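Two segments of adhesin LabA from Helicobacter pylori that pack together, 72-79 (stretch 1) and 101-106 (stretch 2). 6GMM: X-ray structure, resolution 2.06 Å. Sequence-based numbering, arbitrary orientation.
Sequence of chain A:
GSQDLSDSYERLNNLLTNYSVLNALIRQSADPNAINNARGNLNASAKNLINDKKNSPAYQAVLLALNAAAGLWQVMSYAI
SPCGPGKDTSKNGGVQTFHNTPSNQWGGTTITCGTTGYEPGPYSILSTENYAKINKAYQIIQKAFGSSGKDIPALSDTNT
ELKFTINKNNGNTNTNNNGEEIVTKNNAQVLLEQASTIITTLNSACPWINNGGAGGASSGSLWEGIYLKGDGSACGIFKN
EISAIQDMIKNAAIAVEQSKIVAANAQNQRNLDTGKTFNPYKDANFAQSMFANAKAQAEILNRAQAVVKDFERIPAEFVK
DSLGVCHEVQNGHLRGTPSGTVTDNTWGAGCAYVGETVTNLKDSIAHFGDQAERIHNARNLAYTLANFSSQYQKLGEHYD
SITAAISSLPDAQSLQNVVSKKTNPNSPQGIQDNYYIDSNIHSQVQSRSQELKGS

Stretch 1 72-79: LWQVMSYA
Stretch 2, residues 101-106: TPSNQW

Residues 72-76 continue a helix that begins earlier in the chain. Phi/psi values run from -60/-50 at L72 through -57/-47 at W73 and -63/-39 at Q74 to -80/-21 at V75, and the backbone departs from the helical norm at M76 (-126/-3). S77 (-58/-36) and Y78 (-59/-34) return to helix-like angles, and A79 follows at -93/10. The amide N of M76 donates to L72 O at 3.0 Å, that of S77 to W73 O at 3.0 Å, and that of A79 to M76 O at 3.1 Å. The second stretch has no regular secondary structure. It is extended from T101 to N104 (-69/168, -56/134, -47/130 and -89/-173), then bends at Q105 (-65/-13) and W106 (-111/-12). The two segments advance in the same sense: the CA atoms of Q74 and P102 lie 5.1 Å apart, and those of Y78 and N104 5.3 Å apart.

No direct hydrogen bond joins the stretches, which together bury 305 Å²; the direct contacts are van der Waals in character. P102, its CA-to-CB bond pointing toward stretch 1 and its ring puckered C-gamma exo, is the most covered residue. It fits against three residues of stretch 1. W73 (chi1 t, chi2 -117°) starts sideways, but its indole end comes nearer, placing NE1 3.4 Å and CD1 3.5 Å from P102 CG in an oblique approach. Q74 (chi1 m, chi2 t, chi3 -8°) contributes its backbone as well as its side chain, with its CA 3.7 Å and its CG 3.8 Å from P102 CB. S77, in the p rotamer, brings OG to 3.6 Å from P102 CG.

Farther along, the CA-to-CB bond of Y78 (chi1 87°, chi2 -84°) points toward stretch 2, and its CB lies 4.1 Å from both CA and CB of N104. The N104 side chain (chi1 p, chi2 35°) leads away at its end, where OD1 accepts a hydrogen bond from W106 N at 2.8 Å, a bond that spans the bend within its own stretch. The CA-to-CB bond of Q105 (chi1 p, chi2 m, chi3 63°) points toward stretch 1, and OE1 lies 3.5 Å from Y78 CD2, oblique to the ring.

Water supplies the polar links. Water 1 donates to Q74 O at 3.1 Å and S103 O at 3.0 Å, bridging the two backbones. Near Y78, water 3 accepts from Q105 NE2 at 2.8 Å and lies 2.9 Å from Y78 O, while water 2 lies 2.8 Å from Q105 OE1 and 3.2 Å from Y78 O. Both ends of the Q105 amide thus have a water within reach that also lies near the same carbonyl, Y78 O.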

ATOM      1  N   LEU A  72      16.143  -6.038   8.738  1.00 18.86           N
ATOM      2  CA  LEU A  72      16.349  -5.607  10.132  1.00 18.81           C
ATOM      3  C   LEU A  72      17.000  -6.769  10.887  1.00 21.36           C
ATOM      4  O   LEU A  72      18.058  -6.585  11.476  1.00 20.44           O
ATOM      5  CB  LEU A  72      15.069  -5.120  10.848  1.00 18.60           C
ATOM      6  CG  LEU A  72      15.248  -4.519  12.281  1.00 22.18           C
ATOM      7  CD1 LEU A  72      15.891  -3.141  12.238  1.00 24.48           C
ATOM      8  CD2 LEU A  72      13.906  -4.403  13.020  1.00 20.32           C
ATOM      9  N   TRP A  73      16.411  -7.977  10.762  1.00 19.39           N
ATOM     10  CA  TRP A  73      16.892  -9.188  11.387  1.00 20.13           C
ATOM     11  C   TRP A  73      18.318  -9.474  10.974  1.00 23.14           C
ATOM     12  O   TRP A  73      19.138  -9.707  11.852  1.00 24.58           O
ATOM     13  CB  TRP A  73      15.975 -10.363  11.049  1.00 20.04           C
ATOM     14  CG  TRP A  73      16.430 -11.683  11.613  1.00 21.55           C
ATOM     15  CD1 TRP A  73      16.788 -12.792  10.907  1.00 24.32           C
ATOM     16  CD2 TRP A  73      16.607 -12.018  13.000  1.00 21.92           C
ATOM     17  NE1 TRP A  73      17.115 -13.816  11.765  1.00 22.27           N
ATOM     18  CE2 TRP A  73      17.013 -13.370  13.054  1.00 24.23           C
ATOM     19  CE3 TRP A  73      16.363 -11.336  14.209  1.00 23.82           C
ATOM     20  CZ2 TRP A  73      17.263 -14.029  14.266  1.00 23.89           C
ATOM     21  CZ3 TRP A  73      16.598 -11.994  15.404  1.00 25.56           C
ATOM     22  CH2 TRP A  73      17.071 -13.316  15.426  1.00 25.54           C
ATOM     23  N   GLN A  74      18.640  -9.398   9.670  1.00 18.99           N
ATOM     24  CA  GLN A  74      20.015  -9.629   9.219  1.00 19.49           C
ATOM     25  C   GLN A  74      21.007  -8.613   9.761  1.00 24.26           C
ATOM     26  O   GLN A  74      22.135  -8.981  10.057  1.00 26.05           O
ATOM     27  CB  GLN A  74      20.136  -9.642   7.696  1.00 19.85           C
ATOM     28  CG  GLN A  74      19.601 -10.907   7.049  1.00 20.09           C
ATOM     29  CD  GLN A  74      19.345 -10.737   5.566  1.00 28.50           C
ATOM     30  OE1 GLN A  74      19.417  -9.646   5.006  1.00 19.34           O
ATOM     31  NE2 GLN A  74      19.071 -11.825   4.881  1.00 19.55           N
ATOM     32  N   VAL A  75      20.631  -7.353   9.838  1.00 21.06           N
ATOM     33  CA  VAL A  75      21.572  -6.321  10.256  1.00 22.66           C
ATOM     34  C   VAL A  75      21.779  -6.250  11.789  1.00 28.65           C
ATOM     35  O   VAL A  75      22.821  -5.729  12.208  1.00 28.77           O
ATOM     36  CB  VAL A  75      21.232  -4.934   9.633  1.00 25.91           C
ATOM     37  CG1 VAL A  75      20.250  -4.147  10.493  1.00 24.86           C
ATOM     38  CG2 VAL A  75      22.504  -4.133   9.367  1.00 27.09           C
ATOM     39  N   MET A  76      20.838  -6.761  12.634  1.00 25.72           N
ATOM     40  CA  MET A  76      21.144  -6.615  14.067  1.00 25.82           C
ATOM     41  C   MET A  76      21.112  -7.937  14.931  1.00 26.70           C
ATOM     42  O   MET A  76      21.436  -7.866  16.116  1.00 23.81           O
ATOM     43  CB  MET A  76      20.287  -5.514  14.715  1.00 28.61           C
ATOM     44  CG  MET A  76      18.822  -5.592  14.390  1.00 32.37           C
ATOM     45  SD  MET A  76      18.031  -6.964  15.244  1.00 36.36           S
ATOM     46  CE  MET A  76      17.850  -6.229  16.927  1.00 33.20           C
ATOM     47  N   SER A  77      20.754  -9.103  14.355  1.00 23.59           N
ATOM     48  CA  SER A  77      20.685 -10.388  15.069  1.00 23.50           C
ATOM     49  C   SER A  77      22.031 -10.776  15.723  1.00 31.29           C
ATOM     50  O   SER A  77      22.062 -11.287  16.859  1.00 32.05           O
ATOM     51  CB  SER A  77      20.208 -11.492  14.136  1.00 27.21           C
ATOM     52  OG  SER A  77      21.099 -11.653  13.039  1.00 36.40           O
ATOM     53  N   TYR A  78      23.147 -10.449  15.036  1.00 26.58           N
ATOM     54  CA  TYR A  78      24.475 -10.701  15.553  1.00 24.65           C
ATOM     55  C   TYR A  78      24.725  -9.995  16.881  1.00 27.72           C
ATOM     56  O   TYR A  78      25.449 -10.533  17.704  1.00 30.15           O
ATOM     57  CB  TYR A  78      25.551 -10.351  14.508  1.00 25.88           C
ATOM     58  CG  TYR A  78      26.007  -8.913  14.492  1.00 28.64           C
ATOM     59  CD1 TYR A  78      25.297  -7.946  13.794  1.00 30.89           C
ATOM     60  CD2 TYR A  78      27.185  -8.528  15.125  1.00 31.61           C
ATOM     61  CE1 TYR A  78      25.725  -6.618  13.759  1.00 33.29           C
ATOM     62  CE2 TYR A  78      27.624  -7.206  15.099  1.00 33.98           C
ATOM     63  CZ  TYR A  78      26.880  -6.247  14.429  1.00 39.83           C
ATOM     64  OH  TYR A  78      27.313  -4.941  14.404  1.00 41.82           O
ATOM     65  N   ALA A  79      24.172  -8.818  17.104  1.00 23.26           N
ATOM     66  CA  ALA A  79      24.429  -8.131  18.364  1.00 23.36           C
ATOM     67  C   ALA A  79      23.377  -8.430  19.439  1.00 24.62           C
ATOM     68  O   ALA A  79      23.372  -7.799  20.497  1.00 23.76           O
ATOM     69  CB  ALA A  79      24.571  -6.637  18.130  1.00 24.32           C
ATOM     70  N   THR A 101      21.558 -19.123   9.288  1.00 19.93           N
ATOM     71  CA  THR A 101      21.141 -17.879   9.919  1.00 20.03           C
ATOM     72  C   THR A 101      21.869 -16.658   9.280  1.00 23.26           C
ATOM     73  O   THR A 101      22.829 -16.849   8.514  1.00 20.84           O
ATOM     74  CB  THR A 101      21.342 -17.938  11.454  1.00 25.38           C
ATOM     75  OG1 THR A 101      22.736 -17.980  11.766  1.00 31.28           O
ATOM     76  CG2 THR A 101      20.574 -19.083  12.105  1.00 20.17           C
ATOM     77  N   PRO A 102      21.427 -15.404   9.573  1.00 20.79           N
ATOM     78  CA  PRO A 102      22.135 -14.251   9.001  1.00 21.14           C
ATOM     79  C   PRO A 102      23.617 -14.258   9.353  1.00 22.84           C
ATOM     80  O   PRO A 102      23.981 -14.517  10.489  1.00 21.31           O
ATOM     81  CB  PRO A 102      21.449 -13.040   9.652  1.00 22.64           C
ATOM     82  CG  PRO A 102      20.143 -13.536  10.145  1.00 25.51           C
ATOM     83  CD  PRO A 102      20.295 -14.980  10.440  1.00 20.92           C
ATOM     84  N   SER A 103      24.461 -14.006   8.362  1.00 21.24           N
ATOM     85  CA  SER A 103      25.906 -13.876   8.507  1.00 21.57           C
ATOM     86  C   SER A 103      26.241 -12.958   9.712  1.00 24.15           C
ATOM     87  O   SER A 103      25.677 -11.849   9.837  1.00 22.86           O
ATOM     88  CB  SER A 103      26.481 -13.243   7.244  1.00 25.15           C
ATOM     89  OG  SER A 103      26.721 -14.204   6.231  1.00 36.32           O
ATOM     90  N   ASN A 104      27.137 -13.421  10.594  1.00 22.12           N
ATOM     91  CA  ASN A 104      27.554 -12.617  11.740  1.00 23.63           C
ATOM     92  C   ASN A 104      28.747 -11.736  11.351  1.00 32.00           C
ATOM     93  O   ASN A 104      29.108 -11.705  10.168  1.00 32.52           O
ATOM     94  CB  ASN A 104      27.771 -13.469  13.011  1.00 23.90           C
ATOM     95  CG  ASN A 104      28.908 -14.468  12.970  1.00 38.93           C
ATOM     96  OD1 ASN A 104      29.959 -14.240  12.375  1.00 25.84           O
ATOM     97  ND2 ASN A 104      28.755 -15.567  13.694  1.00 31.95           N
ATOM     98  N   GLN A 105      29.361 -11.030  12.325  1.00 31.61           N
ATOM     99  CA  GLN A 105      30.465 -10.118  12.042  1.00 33.20           C
ATOM    100  C   GLN A 105      31.727 -10.839  11.513  1.00 39.37           C
ATOM    101  O   GLN A 105      32.584 -10.165  10.933  1.00 39.78           O
ATOM    102  CB  GLN A 105      30.773  -9.174  13.227  1.00 34.75           C
ATOM    103  CG  GLN A 105      31.285  -9.820  14.506  1.00 36.56           C
ATOM    104  CD  GLN A 105      30.208 -10.335  15.442  1.00 54.50           C
ATOM    105  OE1 GLN A 105      29.422 -11.250  15.118  1.00 43.48           O
ATOM    106  NE2 GLN A 105      30.216  -9.815  16.670  1.00 45.76           N
ATOM    107  N   TRP A 106      31.784 -12.207  11.619  1.00 35.91           N
ATOM    108  CA  TRP A 106      32.896 -13.071  11.162  1.00 35.71           C
ATOM    109  C   TRP A 106      32.551 -13.953   9.949  1.00 38.38           C
ATOM    110  O   TRP A 106      33.449 -14.514   9.321  1.00 37.45           O
ATOM    111  CB  TRP A 106      33.437 -13.933  12.312  1.00 34.66           C
ATOM    112  CG  TRP A 106      33.597 -13.179  13.591  1.00 36.38           C
ATOM    113  CD1 TRP A 106      32.933 -13.401  14.759  1.00 38.83           C
ATOM    114  CD2 TRP A 106      34.414 -12.019  13.802  1.00 37.63           C
ATOM    115  NE1 TRP A 106      33.312 -12.473  15.702  1.00 39.57           N
ATOM    116  CE2 TRP A 106      34.214 -11.605  15.137  1.00 41.94           C
ATOM    117  CE3 TRP A 106      35.285 -11.276  12.984  1.00 40.45           C
ATOM    118  CZ2 TRP A 106      34.858 -10.482  15.678  1.00 42.55           C
ATOM    119  CZ3 TRP A 106      35.931 -10.171  13.521  1.00 43.55           C
ATOM    120  CH2 TRP A 106      35.723  -9.788  14.854  1.00 44.18           C
TER
HETATM  121  O   HOH W   1      23.999 -10.250   7.927  1.00 40.72           O
HETATM  122  O   HOH W   2      27.592 -12.625  16.727  1.00 19.54           O
HETATM  123  O   HOH W   3      28.229 -10.292  18.585  1.00 51.96           O